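CD8 alpha antigen (Sus scrofa, PDB 5EDX) acts as a homodimeric T-cell co-receptor whose paired immunoglobulin V-type domains bind MHC class I molecules. Local coordinates at the interface of chains A and B. Numbering follows the deposited sequence. Chains: chain A/B, CD8 alpha antigen.

Contact 1: the interface of chains A and B. Residues chain A 104-106; chain B 45.
B:Lys45 NZ, the side-chain amino nitrogen of a lysine reaching over from the partner chain, is gripped by two oxygens of chain A. It donates to the side-chain amide oxygen OD1 of A:Asn106 at 2.9 Å and to the backbone carbonyl O of A:Phe104 at 3.0 Å. Neither acceptor is met exactly in its own plane: the nitrogen is tilted 25° from the carbonyl plane of A:Phe104 and 28° from the amide plane of A:Asn106. The two oxygens thus hold the tip of the lysine between residues that flank A:Ser105, just where strand 101-104 of this V-type immunoglobulin domain gives way to loop.

The lysine gets there as a nearly straight rod. In B:Lys45 CG lies between the backbone N and carbonyl carbon (chi1 65°), and beyond CG the chain is fully extended, which carries the methylenes across the backbone at A:Ser105, close to its carbonyl O. B:Lys45 CB comes within 3.6 Å of A:Ser105 O. B:Lys45 CD sits 3.9 Å from A:Asn106 CA, an apolar contact beneath the polar grip. Two oxygen dipoles pointing at NZ would probably favour its protonated form.

Behind this, on chain A, a bond within the extended loop probably steadies the backbone beside A:Asn106. The hydroxyl OG of A:Ser105 donates to the backbone O of A:Asn106 at 2.9 Å, approaching from above the carbonyl plane.

Contact 2: the interface of chains A and B. Residues chain A 38, 43-46; chain B 38, 93, 107.
A:Gln38 and B:Gln38 meet amide to amide across the two-fold axis, the glutamine pair familiar from V-domain dimers such as antibody VH-VL. The side chains come from opposite directions and exchange two hydrogen bonds. A:Gln38 NE2 donates to B:Gln38 OE1 at 2.9 Å, and B:Gln38 NE2 returns a bond to A:Gln38 OE1, also 2.9 Å. Both are almost straight, and the amide planes lie 28° apart, nearly coplanar, so the two groups meet edge on through their N-H and C=O. The bond from B:Gln38 falls on a lone pair of A:Gln38 OE1; the reverse one arrives slightly tilted. Each glutamine side chain is extended, with CG opposite the backbone N (chi1 -172° in A:Gln38), which brings the amide from the end of strand 33-38 to its twin.

A further bond fixes the rotation of the A:Gln38 amide: NE2 also donates to the backbone O of A:Ser44 at 2.8 Å, with that oxygen in the amide plane. NE2 thus spends its N-H groups on B:Gln38 OE1 and A:Ser44 O, which identifies the nitrogen end of the amide.

Apolar contact centres on B:Phe107, whose ring lies against the backbone of the 43-46 loop. The carbonyl carbon of A:Ser44 sits over one face, 3.7 Å from the ring centroid, while A:Lys45 CA touches B:Phe107 CE1 at 3.4 Å. A:Ala43 CB approaches B:Phe107 CE2, at 3.9 Å. The A:Pro46 side chain crosses that of B:Phe107 at about a right angle, and its CD also meets B:Phe93 CE2 at 3.7 Å.

One water joins the backbones, within hydrogen-bonding distance of both A:Lys45 N and B:Phe107 N.

Contact 1: the interface of chains A and B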
loop_
_atom_site.group_PDB
_atom_site.type_symbol
_atom_site.label_atom_id
_atom_site.label_comp_id
_atom_site.label_asym_id
_atom_site.label_seq_id
_atom_site.Cartn_x
_atom_site.Cartn_y
_atom_site.Cartn_z
ATOM N N PHE A 104 -5.393 5.616 0.092
ATOM C CA PHE A 104 -5.882 4.243 0.226
ATOM C C PHE A 104 -7.306 4.215 0.748
ATOM O O PHE A 104 -7.644 4.968 1.653
ATOM C CB PHE A 104 -4.992 3.452 1.190
ATOM C CG PHE A 104 -3.546 3.442 0.803
ATOM C CD1 PHE A 104 -3.072 2.541 -0.134
ATOM C CD2 PHE A 104 -2.656 4.334 1.376
ATOM C CE1 PHE A 104 -1.736 2.527 -0.494
ATOM C CE2 PHE A 104 -1.313 4.325 1.020
ATOM C CZ PHE A 104 -0.855 3.425 0.084
ATOM N N SER A 105 -8.139 3.334 0.193
ATOM C CA SER A 105 -9.465 3.106 0.756
ATOM C C SER A 105 -9.325 2.291 2.030
ATOM O O SER A 105 -8.303 1.647 2.246
ATOM C CB SER A 105 -10.356 2.333 -0.219
ATOM O OG SER A 105 -10.017 0.954 -0.227
ATOM N N ASN A 106 -10.358 2.315 2.865
ATOM C CA ASN A 106 -10.447 1.383 3.983
ATOM C C ASN A 106 -10.361 -0.049 3.476
ATOM O O ASN A 106 -10.724 -0.333 2.330
ATOM C CB ASN A 106 -11.769 1.561 4.730
ATOM C CG ASN A 106 -11.843 2.875 5.478
ATOM O OD1 ASN A 106 -10.855 3.602 5.577
ATOM N ND2 ASN A 106 -13.016 3.184 6.015
ATOM N N LYS B 45 -5.721 0.036 6.898
ATOM C CA LYS B 45 -5.041 0.536 5.715
ATOM C C LYS B 45 -3.718 1.226 6.026
ATOM O O LYS B 45 -3.566 1.845 7.082
ATOM C CB LYS B 45 -5.953 1.469 4.916
ATOM C CG LYS B 45 -6.338 2.760 5.604
ATOM C CD LYS B 45 -7.239 3.540 4.642
ATOM C CE LYS B 45 -7.866 4.762 5.265
ATOM N NZ LYS B 45 -8.913 5.300 4.342
#

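Contact 2: the interface of chains A and B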
loop_
_atom_site.group_PDB
_atom_site.type_symbol
_atom_site.label_atom_id
_atom_site.label_comp_id
_atom_site.label_asym_id
_atom_site.label_seq_id
_atom_site.Cartn_x
_atom_site.Cartn_y
_atom_site.Cartn_z
ATOM N N GLN A 38 -3.831 -7.523 0.909
ATOM C CA GLN A 38 -2.867 -7.904 1.937
ATOM C C GLN A 38 -3.304 -9.199 2.598
ATOM O O GLN A 38 -4.479 -9.381 2.902
ATOM C CB GLN A 38 -2.678 -6.806 2.984
ATOM C CG GLN A 38 -1.522 -7.115 3.940
ATOM C CD GLN A 38 -1.352 -6.082 5.039
ATOM O OE1 GLN A 38 -2.328 -5.629 5.631
ATOM N NE2 GLN A 38 -0.103 -5.725 5.332
ATOM N N ALA A 43 1.987 -9.386 9.389
ATOM C CA ALA A 43 2.021 -8.233 8.492
ATOM C C ALA A 43 3.032 -8.458 7.374
ATOM O O ALA A 43 4.159 -8.880 7.622
ATOM C CB ALA A 43 2.357 -6.964 9.268
ATOM N N SER A 44 2.624 -8.181 6.138
ATOM C CA SER A 44 3.499 -8.390 4.990
ATOM C C SER A 44 3.106 -7.425 3.885
ATOM O O SER A 44 1.994 -6.897 3.883
ATOM C CB SER A 44 3.402 -9.831 4.481
ATOM O OG SER A 44 2.118 -10.101 3.946
ATOM N N LYS A 45 4.011 -7.197 2.939
ATOM C CA LYS A 45 3.762 -6.178 1.920
ATOM C C LYS A 45 2.526 -6.476 1.083
ATOM O O LYS A 45 2.234 -7.635 0.778
ATOM C CB LYS A 45 4.987 -5.977 1.028
ATOM C CG LYS A 45 5.379 -7.155 0.166
ATOM C CD LYS A 45 6.741 -6.848 -0.441
ATOM C CE LYS A 45 7.216 -7.874 -1.432
ATOM N NZ LYS A 45 8.543 -7.415 -1.946
ATOM N N PRO A 46 1.792 -5.415 0.718
ATOM C CA PRO A 46 0.625 -5.515 -0.160
ATOM C C PRO A 46 1.003 -6.105 -1.510
ATOM O O PRO A 46 2.155 -6.019 -1.952
ATOM C CB PRO A 46 0.201 -4.053 -0.350
ATOM C CG PRO A 46 0.805 -3.315 0.778
ATOM C CD PRO A 46 2.083 -4.023 1.097
ATOM N N GLN B 38 2.346 0.898 8.368
ATOM C CA GLN B 38 1.171 0.196 8.858
ATOM C C GLN B 38 1.278 0.024 10.371
ATOM O O GLN B 38 2.332 -0.354 10.887
ATOM C CB GLN B 38 0.994 -1.165 8.175
ATOM C CG GLN B 38 -0.320 -1.838 8.546
ATOM C CD GLN B 38 -0.591 -3.097 7.747
ATOM O OE1 GLN B 38 0.286 -3.953 7.598
ATOM N NE2 GLN B 38 -1.814 -3.221 7.229
ATOM N N PHE B 93 7.587 0.668 4.996
ATOM C CA PHE B 93 7.924 0.117 3.691
ATOM C C PHE B 93 7.830 1.182 2.604
ATOM O O PHE B 93 7.290 2.265 2.825
ATOM C CB PHE B 93 7.053 -1.106 3.351
ATOM C CG PHE B 93 5.569 -0.834 3.308
ATOM C CD1 PHE B 93 4.864 -0.545 4.468
ATOM C CD2 PHE B 93 4.869 -0.931 2.111
ATOM C CE1 PHE B 93 3.495 -0.332 4.433
ATOM C CE2 PHE B 93 3.500 -0.717 2.064
ATOM C CZ PHE B 93 2.810 -0.416 3.227
ATOM N N PHE B 107 8.516 -5.360 4.333
ATOM C CA PHE B 107 8.262 -4.611 5.555
ATOM C C PHE B 107 9.498 -4.573 6.453
ATOM O O PHE B 107 10.199 -5.578 6.616
ATOM C CB PHE B 107 7.107 -5.248 6.342
ATOM C CG PHE B 107 5.736 -4.783 5.923
ATOM C CD1 PHE B 107 5.521 -4.215 4.680
ATOM C CD2 PHE B 107 4.658 -4.930 6.782
ATOM C CE1 PHE B 107 4.248 -3.794 4.305
ATOM C CE2 PHE B 107 3.388 -4.517 6.422
ATOM C CZ PHE B 107 3.179 -3.943 5.179
HETATM O O HOH W 1 7.047 -8.185 3.740
#

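Contact 1 and contact 2 have centres of C-alpha atoms about 13 Å apart on one two-fold symmetric interface. The same lysine serves both: B:Lys45 reaches out with its side chain in contact 1, while A:Lys45 offers mainly its backbone and CB in contact 2. The 105-107 stretch is likewise split, with A:Ser105 and A:Asn106 in one and B:Phe107 in the other. By symmetry each loop 43-46 therefore docks against the end of the partner's strand 101-104 and the loop that follows it, so polar anchoring and aromatic packing work together to hold the CD8 alpha homodimer.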